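Local coordinates for protein putative alpha KG dependent 2,4-D dioxygenase (Burkholderia xenovorans, PDB 5J92) that binds iron(II) and probably acts as a 2-oxoglutarate-dependent dioxygenase of the TfdA/TauD type, its substrate not established, at residues L172-D177 and T224-W229; N115-R120 and A183-Y188; A21-G26 and V50-R55; R55-D60 and W256-L261. All coordinates share one frame; numbering follows the deposited sequence. Where two conformers were deposited one is given.

Contact 1 (L172-D177 and T224-W229); sequences LSCHYD and THVVGW
The imidazoles of His175 and His225 lie in an offset stack on one side of a two-strand pairing, centroids 4.2 Å apart and planes tilted by 28°. CD2 of His175 sits over the rim of the His225 ring, 3.1 Å from His225 NE2. The other face of the His175 ring is met by Val227, whose CG2 stands almost on the ring normal in a CH-pi contact, 3.9 Å from the centroid. Beneath the rings the backbones pair antiparallel: His175 N donates to His225 O nearly along the C=O axis, Thr224 N to His175 O in the carbonyl plane, and Val227 N to Ser173 O from above the Ser173 carbonyl plane. On the Cys174 and Val226 side, SG meets CG2 loosely, while Leu172 CD2 touches Trp229 CZ2 at 4.0 Å; Leu237 and Leu238 of helix 231-245 pack there. The His225 side chain takes the crowded rotamer (chi1 61°), and its ND1 is hydrogen-bonded to Thr224 OG1 at 2.8 Å, which fixes the ring's rotation. One water joins Thr224 OG1 to Asp177 OD2, another joins His175 NE2 to Gly228 N, just inside the type II turn Val226-Trp229. Strand 223-226 is an outermost strand of this chain's four-stranded antiparallel sheet. With the imidazoles in an offset stack, a positive charge on both rings at once would probably be disfavoured.

Contact 2 (N115-R120 and A183-Y188); sequences NLTSRR and AAAGFY
From CB, the Arg120 chain leaves with CG anti to the carbonyl carbon, bends at chi2 (145°) and runs on extended to NE, which lies 3.9 Å from Ala185 CB. That methyl stands over the centre of the guanidinium, 3.9 Å from Arg120 CZ. At the tip, NH1 turns back in the guanidinium plane to Leu116 O, a weak bond of 2.8 Å bent to 119°, and has a long, weak ion pair with Asp236 of the second subunit; NH2 passes Ala185 CA. Both backbones are helix ends here: helix 110-117 runs out into a type I turn, Thr117-Arg120, and helix 178-184 stops in a Schellman motif at Gly186. Arg120 O, hydrogen-bonded to ND1 of the iron ligand His122, makes the turn second shell to the metal. Thr117 CG2 touches both Ala185 CB, at 4.0 Å, and Phe187 CE2, while Thr117 OG1 bonds back to Met113 O. Leu116 CD1 reaches Phe187 CZ at 4.1 Å, and Pro232 of the second subunit packs against both residues.

Contact 3 (A21-G26 and V50-R55); sequences AARIHG and VLIFPR
Two neighbouring parallel strands, 21-25 and 50-53, meet here in the six-stranded mixed sheet, in a largely buried contact. Three backbone bonds, all in the plane of the accepting carbonyl, hold them: Ala22 N to Val50 O, Ile52 N to Ala22 O at 2.9 Å, and Ile24 N to Ile52 O. CA-H...O contacts add to them, Arg23 CA lying 3.1 Å from Ile52 O. On the face of Ala22 and Leu51, Ile24 CD1 touches Leu51 CD2 at 3.7 Å, and Ile24 runs alongside Phe53, its CB 3.8 Å from CE2 of that ring. Helix 35-47 lies over this face, with Ile41 against Leu51 and Phe53; the helix is the crossover of the beta-alpha-beta unit formed by 21-25, 35-47 and 50-53. The opposite face carries Ala21, Arg23, Val50 and Ile52. There Ala21 CB meets Val50 CB, and Arg23, extended from CG to NE, lays its CG against Ile52 CB at 3.8 Å and its CD against Pro54 CG; Tyr252 and His254 of strand 251-254 pack on the same side. At the C-terminal ends Pro54 CG also lies 4.0 Å from His25 ND1. A water in the ring plane lies 2.7 Å from His25 ND1 and accepts from Arg55 NH1, while His25 NE2 is hydrogen-bonded to Glu14 on the neighbouring strand 12-15.

Contact 4 (R55-D60 and W256-L261); sequences RQYIDD and WSVRDL
A type II turn, Ser257-Asp260, on the connection from strand 251-254 to strand 261-265 docks against the loop that leads from strand 50-53 into helix 60-67. Arg259, the turn residue with positive phi, makes the largest single contribution. Its carbonyl O accepts a nearly straight bond from Gln56 N at 2.9 Å, in the carbonyl plane. Chi1 (-69°) sets CG anti to the carbonyl carbon and over the centre of the Tyr57 ring in a CH-pi contact, 3.5 Å from the centroid; the bend at chi2 (-60°) then sends the rest of the chain toward Ile58. The guanidinium is tilted 32° to that ring and NH1 makes a weak, bent bond to Ile58 O, 3.1 Å away and in the guanidinium plane; Tyr140 adds a cation-pi contact. Tyr57 is the centre of an inverse gamma turn, which brings Gln56 O and Ile58 N together through a weak bond. Behind the loops, Ile58 CD1 meets Leu261 CD1 at 4.0 Å, and Leu63 of helix 60-67 packs on both residues. Gln56 CG lies against Leu261 CB, but its amide turns away to Leu27 O and Leu29 N. A water accepts from Arg55 N and donates to Val258 O and to Asp260 OD1, the last at 2.6 Å. Asp260 OD2 holds the turn from within, taking Ser257 N from above the carboxylate plane, and also bonds His254 NE2.

In the fold
From the N terminus, contact 3 closes first, joining strands 21-25 and 50-53, which helix 35-47 connects. Arg55 ends that contact and begins contact 4, which closes only some 195 residues later at 256-261; the two touch where Phe53 N probably bonds Leu261 O, so strand 261-265 continues the same sheet. Contacts 1 and 2 fall within the long excursion spanned by contact 4 and cross each other: 115-120 comes first, then 172-177, then 183-188, then 224-229. Strand 173-176 runs on into helix 178-184, linking the small sheet to the helix end that meets helix 110-117. Contacts 1 and 3 lie on opposite sides of the chain's centre, their centres about 35 Å apart.

Contact 1 (L172-D177 and T224-W229)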
loop_
_atom_site.group_PDB
_atom_site.type_symbol
_atom_site.label_atom_id
_atom_site.label_comp_id
_atom_site.label_asym_id
_atom_site.label_seq_id
_atom_site.Cartn_x
_atom_site.Cartn_y
_atom_site.Cartn_z
ATOM N N LEU A 172 20.313 3.208 9.304
ATOM C CA LEU A 172 19.159 3.879 9.873
ATOM C C LEU A 172 18.515 3.027 10.961
ATOM O O LEU A 172 18.623 1.796 10.980
ATOM C CB LEU A 172 18.123 4.178 8.789
ATOM C CG LEU A 172 18.475 5.141 7.654
ATOM C CD1 LEU A 172 17.248 5.324 6.798
ATOM C CD2 LEU A 172 18.979 6.487 8.196
ATOM N N SER A 173 17.818 3.707 11.869
ATOM C CA SER A 173 16.947 3.067 12.837
ATOM C C SER A 173 15.565 3.693 12.716
ATOM O O SER A 173 15.414 4.835 12.267
ATOM C CB SER A 173 17.479 3.202 14.275
ATOM O OG SER A 173 18.672 2.455 14.425
ATOM N N CYS A 174 14.557 2.930 13.121
ATOM C CA CYS A 174 13.170 3.351 12.995
ATOM C C CYS A 174 12.470 3.294 14.338
ATOM O O CYS A 174 12.872 2.554 15.236
ATOM C CB CYS A 174 12.400 2.469 12.022
ATOM S SG CYS A 174 12.912 2.636 10.326
ATOM N N HIS A 175 11.390 4.077 14.439
ATOM C CA HIS A 175 10.481 4.047 15.578
ATOM C C HIS A 175 9.399 2.999 15.333
ATOM O O HIS A 175 8.812 2.970 14.250
ATOM C CB HIS A 175 9.826 5.414 15.781
ATOM C CG HIS A 175 10.782 6.526 16.112
ATOM N ND1 HIS A 175 11.292 6.707 17.378
ATOM C CD2 HIS A 175 11.262 7.552 15.365
ATOM C CE1 HIS A 175 12.058 7.786 17.396
ATOM N NE2 HIS A 175 12.064 8.314 16.186
ATOM N N TYR A 176 9.133 2.154 16.335
ATOM C CA TYR A 176 8.082 1.136 16.266
ATOM C C TYR A 176 7.097 1.399 17.400
ATOM O O TYR A 176 7.515 1.582 18.550
ATOM C CB TYR A 176 8.671 -0.283 16.350
ATOM C CG TYR A 176 9.619 -0.635 15.204
ATOM C CD1 TYR A 176 10.912 -0.101 15.155
ATOM C CD2 TYR A 176 9.236 -1.512 14.185
ATOM C CE1 TYR A 176 11.783 -0.410 14.118
ATOM C CE2 TYR A 176 10.115 -1.839 13.134
ATOM C CZ TYR A 176 11.372 -1.287 13.107
ATOM O OH TYR A 176 12.237 -1.580 12.073
ATOM N N ASP A 177 5.794 1.433 17.075
ATOM C CA ASP A 177 4.786 2.068 17.935
ATOM C C ASP A 177 3.434 1.381 17.711
ATOM O O ASP A 177 2.724 1.721 16.761
ATOM C CB ASP A 177 4.727 3.555 17.602
ATOM C CG ASP A 177 3.806 4.351 18.505
ATOM O OD1 ASP A 177 3.025 3.772 19.292
ATOM O OD2 ASP A 177 3.870 5.595 18.395
ATOM N N THR A 224 6.898 3.568 12.282
ATOM C CA THR A 224 6.254 4.811 11.885
ATOM C C THR A 224 7.167 5.731 11.084
ATOM O O THR A 224 6.734 6.276 10.067
ATOM C CB THR A 224 5.708 5.549 13.108
ATOM O OG1 THR A 224 6.777 5.825 14.018
ATOM C CG2 THR A 224 4.673 4.688 13.803
ATOM N N HIS A 225 8.396 5.968 11.549
ATOM C CA HIS A 225 9.302 6.888 10.873
ATOM C C HIS A 225 10.739 6.589 11.306
ATOM O O HIS A 225 11.001 5.650 12.062
ATOM C CB HIS A 225 8.911 8.360 11.129
ATOM C CG HIS A 225 8.942 8.795 12.571
ATOM N ND1 HIS A 225 8.131 8.246 13.546
ATOM C CD2 HIS A 225 9.643 9.781 13.184
ATOM C CE1 HIS A 225 8.343 8.861 14.697
ATOM N NE2 HIS A 225 9.250 9.802 14.504
ATOM N N VAL A 226 11.670 7.399 10.804
ATOM C CA VAL A 226 13.106 7.144 10.911
ATOM C C VAL A 226 13.670 7.985 12.052
ATOM O O VAL A 226 13.399 9.188 12.127
ATOM C CB VAL A 226 13.816 7.458 9.580
ATOM C CG1 VAL A 226 15.355 7.376 9.738
ATOM C CG2 VAL A 226 13.337 6.489 8.485
ATOM N N VAL A 227 14.467 7.358 12.932
ATOM C CA VAL A 227 15.063 8.072 14.059
ATOM C C VAL A 227 15.988 9.167 13.550
ATOM O O VAL A 227 16.809 8.948 12.650
ATOM C CB VAL A 227 15.836 7.103 14.976
ATOM C CG1 VAL A 227 16.443 7.838 16.187
ATOM C CG2 VAL A 227 14.953 5.957 15.454
ATOM N N GLY A 228 15.876 10.355 14.139
ATOM C CA GLY A 228 16.776 11.428 13.786
ATOM C C GLY A 228 16.460 12.139 12.488
ATOM O O GLY A 228 17.273 12.961 12.043
ATOM N N TRP A 229 15.355 11.785 11.824
ATOM C CA TRP A 229 14.801 12.424 10.648
ATOM C C TRP A 229 13.481 13.081 10.998
ATOM O O TRP A 229 12.734 12.557 11.834
ATOM C CB TRP A 229 14.522 11.429 9.518
ATOM C CG TRP A 229 15.716 10.950 8.768
ATOM C CD1 TRP A 229 17.039 11.009 9.149
ATOM C CD2 TRP A 229 15.691 10.294 7.497
ATOM N NE1 TRP A 229 17.834 10.425 8.176
ATOM C CE2 TRP A 229 17.027 9.987 7.154
ATOM C CE3 TRP A 229 14.664 9.946 6.607
ATOM C CZ2 TRP A 229 17.362 9.344 5.962
ATOM C CZ3 TRP A 229 15.004 9.293 5.418
ATOM C CH2 TRP A 229 16.337 8.998 5.117
HETATM O O HOH W 1 18.323 6.664 11.976
HETATM O O HOH W 2 13.638 10.709 15.901
HETATM O O HOH W 3 6.278 6.640 16.663
#

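Contact 2 (N115-R120 and A183-Y188)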
loop_
_atom_site.group_PDB
_atom_site.type_symbol
_atom_site.label_atom_id
_atom_site.label_comp_id
_atom_site.label_asym_id
_atom_site.label_seq_id
_atom_site.Cartn_x
_atom_site.Cartn_y
_atom_site.Cartn_z
ATOM N N ASN A 115 -7.836 -9.263 14.291
ATOM C CA ASN A 115 -8.174 -9.772 12.968
ATOM C C ASN A 115 -7.909 -8.728 11.885
ATOM O O ASN A 115 -7.309 -9.040 10.847
ATOM C CB ASN A 115 -9.632 -10.239 12.952
ATOM C CG ASN A 115 -10.056 -10.792 11.604
ATOM O OD1 ASN A 115 -9.559 -11.826 11.159
ATOM N ND2 ASN A 115 -10.988 -10.105 10.949
ATOM N N LEU A 116 -8.314 -7.478 12.127
ATOM C CA LEU A 116 -8.162 -6.418 11.137
ATOM C C LEU A 116 -6.723 -5.916 11.041
ATOM O O LEU A 116 -6.238 -5.641 9.940
ATOM C CB LEU A 116 -9.109 -5.264 11.459
ATOM C CG LEU A 116 -10.594 -5.586 11.296
ATOM C CD1 LEU A 116 -11.462 -4.387 11.639
ATOM C CD2 LEU A 116 -10.873 -6.079 9.874
ATOM N N THR A 117 -6.032 -5.744 12.170
ATOM C CA THR A 117 -4.658 -5.262 12.082
ATOM C C THR A 117 -3.738 -6.301 11.459
ATOM O O THR A 117 -2.736 -5.936 10.830
ATOM C CB THR A 117 -4.136 -4.854 13.458
ATOM O OG1 THR A 117 -4.096 -6.004 14.311
ATOM C CG2 THR A 117 -5.059 -3.804 14.059
ATOM N N SER A 118 -4.065 -7.592 11.592
ATOM C CA SER A 118 -3.242 -8.624 10.973
ATOM C C SER A 118 -3.399 -8.676 9.458
ATOM O O SER A 118 -2.615 -9.372 8.798
ATOM C CB SER A 118 -3.563 -9.993 11.576
ATOM O OG SER A 118 -2.920 -10.146 12.826
ATOM N N ARG A 119 -4.368 -7.948 8.892
ATOM C CA ARG A 119 -4.481 -7.857 7.440
ATOM C C ARG A 119 -3.484 -6.875 6.843
ATOM O O ARG A 119 -3.384 -6.778 5.615
ATOM C CB ARG A 119 -5.907 -7.471 7.037
ATOM C CG ARG A 119 -6.937 -8.516 7.401
ATOM C CD ARG A 119 -8.340 -8.052 7.070
ATOM N NE ARG A 119 -9.307 -9.114 7.327
ATOM C CZ ARG A 119 -10.601 -9.020 7.073
ATOM N NH1 ARG A 119 -11.099 -7.904 6.550
ATOM N NH2 ARG A 119 -11.398 -10.045 7.345
ATOM N N ARG A 120 -2.751 -6.157 7.689
ATOM C CA ARG A 120 -1.685 -5.264 7.267
ATOM C C ARG A 120 -0.335 -5.948 7.472
ATOM O O ARG A 120 -0.127 -6.650 8.471
ATOM C CB ARG A 120 -1.767 -3.942 8.049
ATOM C CG ARG A 120 -3.018 -3.112 7.671
ATOM C CD ARG A 120 -3.628 -2.344 8.830
ATOM N NE ARG A 120 -4.761 -1.510 8.409
ATOM C CZ ARG A 120 -6.040 -1.894 8.416
ATOM N NH1 ARG A 120 -6.372 -3.112 8.817
ATOM N NH2 ARG A 120 -6.997 -1.059 8.031
ATOM N N ALA A 183 -3.952 3.010 15.749
ATOM C CA ALA A 183 -4.697 4.210 15.381
ATOM C C ALA A 183 -4.826 4.341 13.866
ATOM O O ALA A 183 -5.882 4.741 13.362
ATOM C CB ALA A 183 -4.029 5.445 15.979
ATOM N N ALA A 184 -3.770 3.982 13.123
ATOM C CA ALA A 184 -3.849 4.001 11.663
ATOM C C ALA A 184 -4.879 3.008 11.145
ATOM O O ALA A 184 -5.449 3.212 10.065
ATOM C CB ALA A 184 -2.480 3.694 11.045
ATOM N N ALA A 185 -5.125 1.927 11.885
ATOM C CA ALA A 185 -6.175 0.982 11.528
ATOM C C ALA A 185 -7.535 1.373 12.093
ATOM O O ALA A 185 -8.506 0.626 11.914
ATOM C CB ALA A 185 -5.807 -0.425 11.995
ATOM N N GLY A 186 -7.623 2.508 12.782
ATOM C CA GLY A 186 -8.887 2.993 13.306
ATOM C C GLY A 186 -9.189 2.630 14.745
ATOM O O GLY A 186 -10.344 2.778 15.167
ATOM N N PHE A 187 -8.204 2.150 15.504
ATOM C CA PHE A 187 -8.385 1.764 16.897
ATOM C C PHE A 187 -7.678 2.777 17.782
ATOM O O PHE A 187 -6.456 2.929 17.699
ATOM C CB PHE A 187 -7.840 0.359 17.168
ATOM C CG PHE A 187 -8.579 -0.734 16.444
ATOM C CD1 PHE A 187 -9.722 -1.293 16.992
ATOM C CD2 PHE A 187 -8.110 -1.226 15.239
ATOM C CE1 PHE A 187 -10.403 -2.301 16.329
ATOM C CE2 PHE A 187 -8.781 -2.242 14.580
ATOM C CZ PHE A 187 -9.926 -2.771 15.120
ATOM N N TYR A 188 -8.440 3.457 18.634
ATOM C CA TYR A 188 -7.901 4.524 19.458
ATOM C C TYR A 188 -8.083 4.269 20.943
ATOM O O TYR A 188 -7.547 5.032 21.753
ATOM C CB TYR A 188 -8.567 5.860 19.096
ATOM C CG TYR A 188 -8.571 6.158 17.620
ATOM C CD1 TYR A 188 -7.470 6.756 17.016
ATOM C CD2 TYR A 188 -9.672 5.840 16.822
ATOM C CE1 TYR A 188 -7.458 7.034 15.659
ATOM C CE2 TYR A 188 -9.670 6.113 15.457
ATOM C CZ TYR A 188 -8.556 6.710 14.885
ATOM O OH TYR A 188 -8.526 6.997 13.541
#

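Contact 3 (A21-G26 and V50-R55)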
loop_
_atom_site.group_PDB
_atom_site.type_symbol
_atom_site.label_atom_id
_atom_site.label_comp_id
_atom_site.label_asym_id
_atom_site.label_seq_id
_atom_site.Cartn_x
_atom_site.Cartn_y
_atom_site.Cartn_z
ATOM N N ALA A 21 9.674 -20.372 1.310
ATOM C CA ALA A 21 8.914 -21.365 2.049
ATOM C C ALA A 21 9.257 -22.767 1.574
ATOM O O ALA A 21 9.532 -22.992 0.392
ATOM C CB ALA A 21 7.400 -21.135 1.897
ATOM N N ALA A 22 9.218 -23.710 2.512
ATOM C CA ALA A 22 9.435 -25.113 2.199
ATOM C C ALA A 22 8.632 -25.977 3.157
ATOM O O ALA A 22 8.468 -25.637 4.335
ATOM C CB ALA A 22 10.914 -25.498 2.296
ATOM N N ARG A 23 8.187 -27.122 2.650
ATOM C CA ARG A 23 7.598 -28.161 3.476
ATOM C C ARG A 23 8.679 -29.093 4.002
ATOM O O ARG A 23 9.693 -29.354 3.338
ATOM C CB ARG A 23 6.564 -28.970 2.681
ATOM C CG ARG A 23 5.247 -28.211 2.466
ATOM C CD ARG A 23 4.184 -29.042 1.738
ATOM N NE ARG A 23 2.889 -28.358 1.756
ATOM C CZ ARG A 23 2.554 -27.354 0.953
ATOM N NH1 ARG A 23 3.413 -26.925 0.028
ATOM N NH2 ARG A 23 1.357 -26.790 1.057
ATOM N N ILE A 24 8.465 -29.584 5.216
ATOM C CA ILE A 24 9.354 -30.550 5.832
ATOM C C ILE A 24 8.500 -31.763 6.143
ATOM O O ILE A 24 7.601 -31.701 6.988
ATOM C CB ILE A 24 10.022 -29.997 7.093
ATOM C CG1 ILE A 24 10.992 -28.888 6.687
ATOM C CG2 ILE A 24 10.766 -31.105 7.799
ATOM C CD1 ILE A 24 11.567 -28.149 7.836
ATOM N N HIS A 25 8.736 -32.838 5.412
ATOM C CA HIS A 25 7.947 -34.048 5.518
ATOM C C HIS A 25 8.605 -34.994 6.499
ATOM O O HIS A 25 9.764 -34.830 6.870
ATOM C CB HIS A 25 7.827 -34.738 4.156
ATOM C CG HIS A 25 7.241 -33.874 3.092
ATOM N ND1 HIS A 25 5.893 -33.589 3.023
ATOM C CD2 HIS A 25 7.813 -33.258 2.031
ATOM C CE1 HIS A 25 5.664 -32.810 1.980
ATOM N NE2 HIS A 25 6.815 -32.594 1.362
ATOM N N GLY A 26 7.845 -36.005 6.911
ATOM C CA GLY A 26 8.412 -37.129 7.623
ATOM C C GLY A 26 8.657 -36.912 9.096
ATOM O O GLY A 26 9.341 -37.736 9.715
ATOM N N VAL A 50 10.018 -19.578 6.062
ATOM C CA VAL A 50 8.695 -20.166 6.289
ATOM C C VAL A 50 8.829 -21.672 6.117
ATOM O O VAL A 50 9.220 -22.144 5.041
ATOM C CB VAL A 50 7.621 -19.622 5.330
ATOM C CG1 VAL A 50 6.246 -20.293 5.617
ATOM C CG2 VAL A 50 7.512 -18.097 5.401
ATOM N N LEU A 51 8.541 -22.424 7.182
ATOM C CA LEU A 51 8.573 -23.878 7.161
ATOM C C LEU A 51 7.178 -24.419 7.460
ATOM O O LEU A 51 6.515 -23.979 8.417
ATOM C CB LEU A 51 9.594 -24.423 8.178
ATOM C CG LEU A 51 11.070 -24.081 7.941
ATOM C CD1 LEU A 51 11.940 -24.609 9.077
ATOM C CD2 LEU A 51 11.543 -24.672 6.623
ATOM N N ILE A 52 6.750 -25.373 6.647
ATOM C CA ILE A 52 5.410 -25.954 6.694
ATOM C C ILE A 52 5.562 -27.425 7.044
ATOM O O ILE A 52 6.209 -28.179 6.303
ATOM C CB ILE A 52 4.689 -25.811 5.345
ATOM C CG1 ILE A 52 4.619 -24.346 4.935
ATOM C CG2 ILE A 52 3.331 -26.480 5.396
ATOM C CD1 ILE A 52 4.819 -24.157 3.446
ATOM N N PHE A 53 4.958 -27.839 8.151
ATOM C CA PHE A 53 4.949 -29.250 8.529
ATOM C C PHE A 53 3.541 -29.792 8.299
ATOM O O PHE A 53 2.622 -29.490 9.078
ATOM C CB PHE A 53 5.376 -29.423 9.992
ATOM C CG PHE A 53 6.700 -28.775 10.320
ATOM C CD1 PHE A 53 6.762 -27.433 10.689
ATOM C CD2 PHE A 53 7.880 -29.501 10.269
ATOM C CE1 PHE A 53 7.971 -26.828 10.990
ATOM C CE2 PHE A 53 9.096 -28.908 10.577
ATOM C CZ PHE A 53 9.143 -27.575 10.940
ATOM N N PRO A 54 3.307 -30.548 7.230
ATOM C CA PRO A 54 1.939 -30.986 6.925
ATOM C C PRO A 54 1.411 -31.991 7.936
ATOM O O PRO A 54 2.165 -32.747 8.553
ATOM C CB PRO A 54 2.070 -31.635 5.535
ATOM C CG PRO A 54 3.359 -31.092 4.957
ATOM C CD PRO A 54 4.263 -30.901 6.164
ATOM N N ARG A 55 0.088 -31.989 8.096
ATOM C CA ARG A 55 -0.649 -33.080 8.746
ATOM C C ARG A 55 -0.116 -33.381 10.153
ATOM O O ARG A 55 0.229 -34.514 10.496
ATOM C CB ARG A 55 -0.634 -34.330 7.851
ATOM C CG ARG A 55 -1.329 -34.102 6.507
ATOM C CD ARG A 55 -1.077 -35.209 5.467
ATOM N NE ARG A 55 0.205 -35.053 4.769
ATOM C CZ ARG A 55 0.401 -34.306 3.676
ATOM N NH1 ARG A 55 1.611 -34.230 3.121
ATOM N NH2 ARG A 55 -0.608 -33.630 3.136
HETATM O O HOH W 4 4.072 -34.693 4.726
#

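Contact 4 (R55-D60 and W256-L261)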
loop_
_atom_site.group_PDB
_atom_site.type_symbol
_atom_site.label_atom_id
_atom_site.label_comp_id
_atom_site.label_asym_id
_atom_site.label_seq_id
_atom_site.Cartn_x
_atom_site.Cartn_y
_atom_site.Cartn_z
ATOM N N ARG A 55 0.088 -31.989 8.096
ATOM C CA ARG A 55 -0.649 -33.080 8.746
ATOM C C ARG A 55 -0.116 -33.381 10.153
ATOM O O ARG A 55 0.229 -34.514 10.496
ATOM C CB ARG A 55 -0.634 -34.330 7.851
ATOM C CG ARG A 55 -1.329 -34.102 6.507
ATOM C CD ARG A 55 -1.077 -35.209 5.467
ATOM N NE ARG A 55 0.205 -35.053 4.769
ATOM C CZ ARG A 55 0.401 -34.306 3.676
ATOM N NH1 ARG A 55 1.611 -34.230 3.121
ATOM N NH2 ARG A 55 -0.608 -33.630 3.136
ATOM N N GLN A 56 -0.076 -32.339 10.983
ATOM C CA GLN A 56 0.383 -32.454 12.365
ATOM C C GLN A 56 -0.851 -32.420 13.266
ATOM O O GLN A 56 -1.329 -31.351 13.652
ATOM C CB GLN A 56 1.364 -31.341 12.713
ATOM C CG GLN A 56 2.678 -31.400 11.953
ATOM C CD GLN A 56 3.417 -32.697 12.173
ATOM O OE1 GLN A 56 3.469 -33.219 13.288
ATOM N NE2 GLN A 56 3.984 -33.237 11.101
ATOM N N TYR A 57 -1.353 -33.602 13.618
ATOM C CA TYR A 57 -2.516 -33.717 14.500
ATOM C C TYR A 57 -2.048 -33.737 15.956
ATOM O O TYR A 57 -2.078 -34.757 16.648
ATOM C CB TYR A 57 -3.327 -34.961 14.145
ATOM C CG TYR A 57 -4.143 -34.800 12.880
ATOM C CD1 TYR A 57 -3.560 -34.984 11.626
ATOM C CD2 TYR A 57 -5.489 -34.452 12.932
ATOM C CE1 TYR A 57 -4.298 -34.826 10.463
ATOM C CE2 TYR A 57 -6.235 -34.297 11.769
ATOM C CZ TYR A 57 -5.633 -34.481 10.542
ATOM O OH TYR A 57 -6.363 -34.323 9.384
ATOM N N ILE A 58 -1.617 -32.565 16.424
ATOM C CA ILE A 58 -1.060 -32.427 17.765
ATOM C C ILE A 58 -1.915 -31.476 18.599
ATOM O O ILE A 58 -2.554 -30.561 18.074
ATOM C CB ILE A 58 0.395 -31.929 17.706
ATOM C CG1 ILE A 58 0.444 -30.551 17.042
ATOM C CG2 ILE A 58 1.247 -32.917 16.923
ATOM C CD1 ILE A 58 1.799 -29.949 17.013
ATOM N N ASP A 59 -1.921 -31.694 19.912
ATOM C CA ASP A 59 -2.661 -30.790 20.784
ATOM C C ASP A 59 -1.808 -29.566 21.142
ATOM O O ASP A 59 -0.661 -29.418 20.709
ATOM C CB ASP A 59 -3.157 -31.512 22.041
ATOM C CG ASP A 59 -2.034 -32.087 22.904
ATOM O OD1 ASP A 59 -0.881 -31.597 22.857
ATOM O OD2 ASP A 59 -2.326 -33.029 23.671
ATOM N N ASP A 60 -2.384 -28.672 21.952
ATOM C CA ASP A 60 -1.723 -27.404 22.249
ATOM C C ASP A 60 -0.468 -27.600 23.090
ATOM O O ASP A 60 0.525 -26.890 22.904
ATOM C CB ASP A 60 -2.696 -26.457 22.951
ATOM C CG ASP A 60 -3.737 -25.915 22.006
ATOM O OD1 ASP A 60 -3.550 -26.059 20.782
ATOM O OD2 ASP A 60 -4.720 -25.314 22.473
ATOM N N TRP A 256 -3.725 -22.669 2.783
ATOM C CA TRP A 256 -3.734 -23.530 3.955
ATOM C C TRP A 256 -4.343 -24.892 3.655
ATOM O O TRP A 256 -5.285 -25.023 2.867
ATOM C CB TRP A 256 -4.519 -22.863 5.086
ATOM C CG TRP A 256 -3.733 -21.812 5.775
ATOM C CD1 TRP A 256 -3.716 -20.471 5.499
ATOM C CD2 TRP A 256 -2.836 -22.016 6.864
ATOM N NE1 TRP A 256 -2.865 -19.821 6.375
ATOM C CE2 TRP A 256 -2.309 -20.752 7.217
ATOM C CE3 TRP A 256 -2.420 -23.149 7.577
ATOM C CZ2 TRP A 256 -1.378 -20.589 8.243
ATOM C CZ3 TRP A 256 -1.513 -22.983 8.612
ATOM C CH2 TRP A 256 -0.999 -21.705 8.929
ATOM N N SER A 257 -3.796 -25.914 4.313
ATOM C CA SER A 257 -4.418 -27.225 4.389
ATOM C C SER A 257 -4.677 -27.529 5.856
ATOM O O SER A 257 -3.964 -27.041 6.743
ATOM C CB SER A 257 -3.523 -28.323 3.787
ATOM O OG SER A 257 -3.330 -28.141 2.398
ATOM N N VAL A 258 -5.694 -28.350 6.111
ATOM C CA VAL A 258 -6.025 -28.702 7.488
ATOM C C VAL A 258 -4.819 -29.351 8.156
ATOM O O VAL A 258 -4.163 -30.229 7.580
ATOM C CB VAL A 258 -7.262 -29.613 7.523
ATOM C CG1 VAL A 258 -7.418 -30.267 8.901
ATOM C CG2 VAL A 258 -8.518 -28.801 7.192
ATOM N N ARG A 259 -4.506 -28.885 9.367
ATOM C CA ARG A 259 -3.416 -29.369 10.213
ATOM C C ARG A 259 -2.028 -29.125 9.618
ATOM O O ARG A 259 -1.060 -29.811 9.992
ATOM C CB ARG A 259 -3.587 -30.848 10.567
ATOM C CG ARG A 259 -4.749 -31.137 11.511
ATOM C CD ARG A 259 -4.597 -30.418 12.842
ATOM N NE ARG A 259 -5.677 -30.818 13.738
ATOM C CZ ARG A 259 -5.568 -30.923 15.054
ATOM N NH1 ARG A 259 -4.418 -30.648 15.653
ATOM N NH2 ARG A 259 -6.614 -31.310 15.768
ATOM N N ASP A 260 -1.909 -28.131 8.736
ATOM C CA ASP A 260 -0.614 -27.546 8.444
ATOM C C ASP A 260 -0.090 -26.905 9.726
ATOM O O ASP A 260 -0.809 -26.146 10.386
ATOM C CB ASP A 260 -0.728 -26.449 7.384
ATOM C CG ASP A 260 -0.687 -26.956 5.949
ATOM O OD1 ASP A 260 -0.440 -28.149 5.689
ATOM O OD2 ASP A 260 -0.886 -26.098 5.066
ATOM N N LEU A 261 1.156 -27.189 10.075
ATOM C CA LEU A 261 1.872 -26.397 11.071
ATOM C C LEU A 261 2.851 -25.513 10.310
ATOM O O LEU A 261 3.797 -26.013 9.689
ATOM C CB LEU A 261 2.588 -27.284 12.087
ATOM C CG LEU A 261 2.929 -26.696 13.460
ATOM C CD1 LEU A 261 3.681 -27.719 14.288
ATOM C CD2 LEU A 261 3.751 -25.433 13.365
HETATM O O HOH W 5 -1.642 -30.339 6.396
#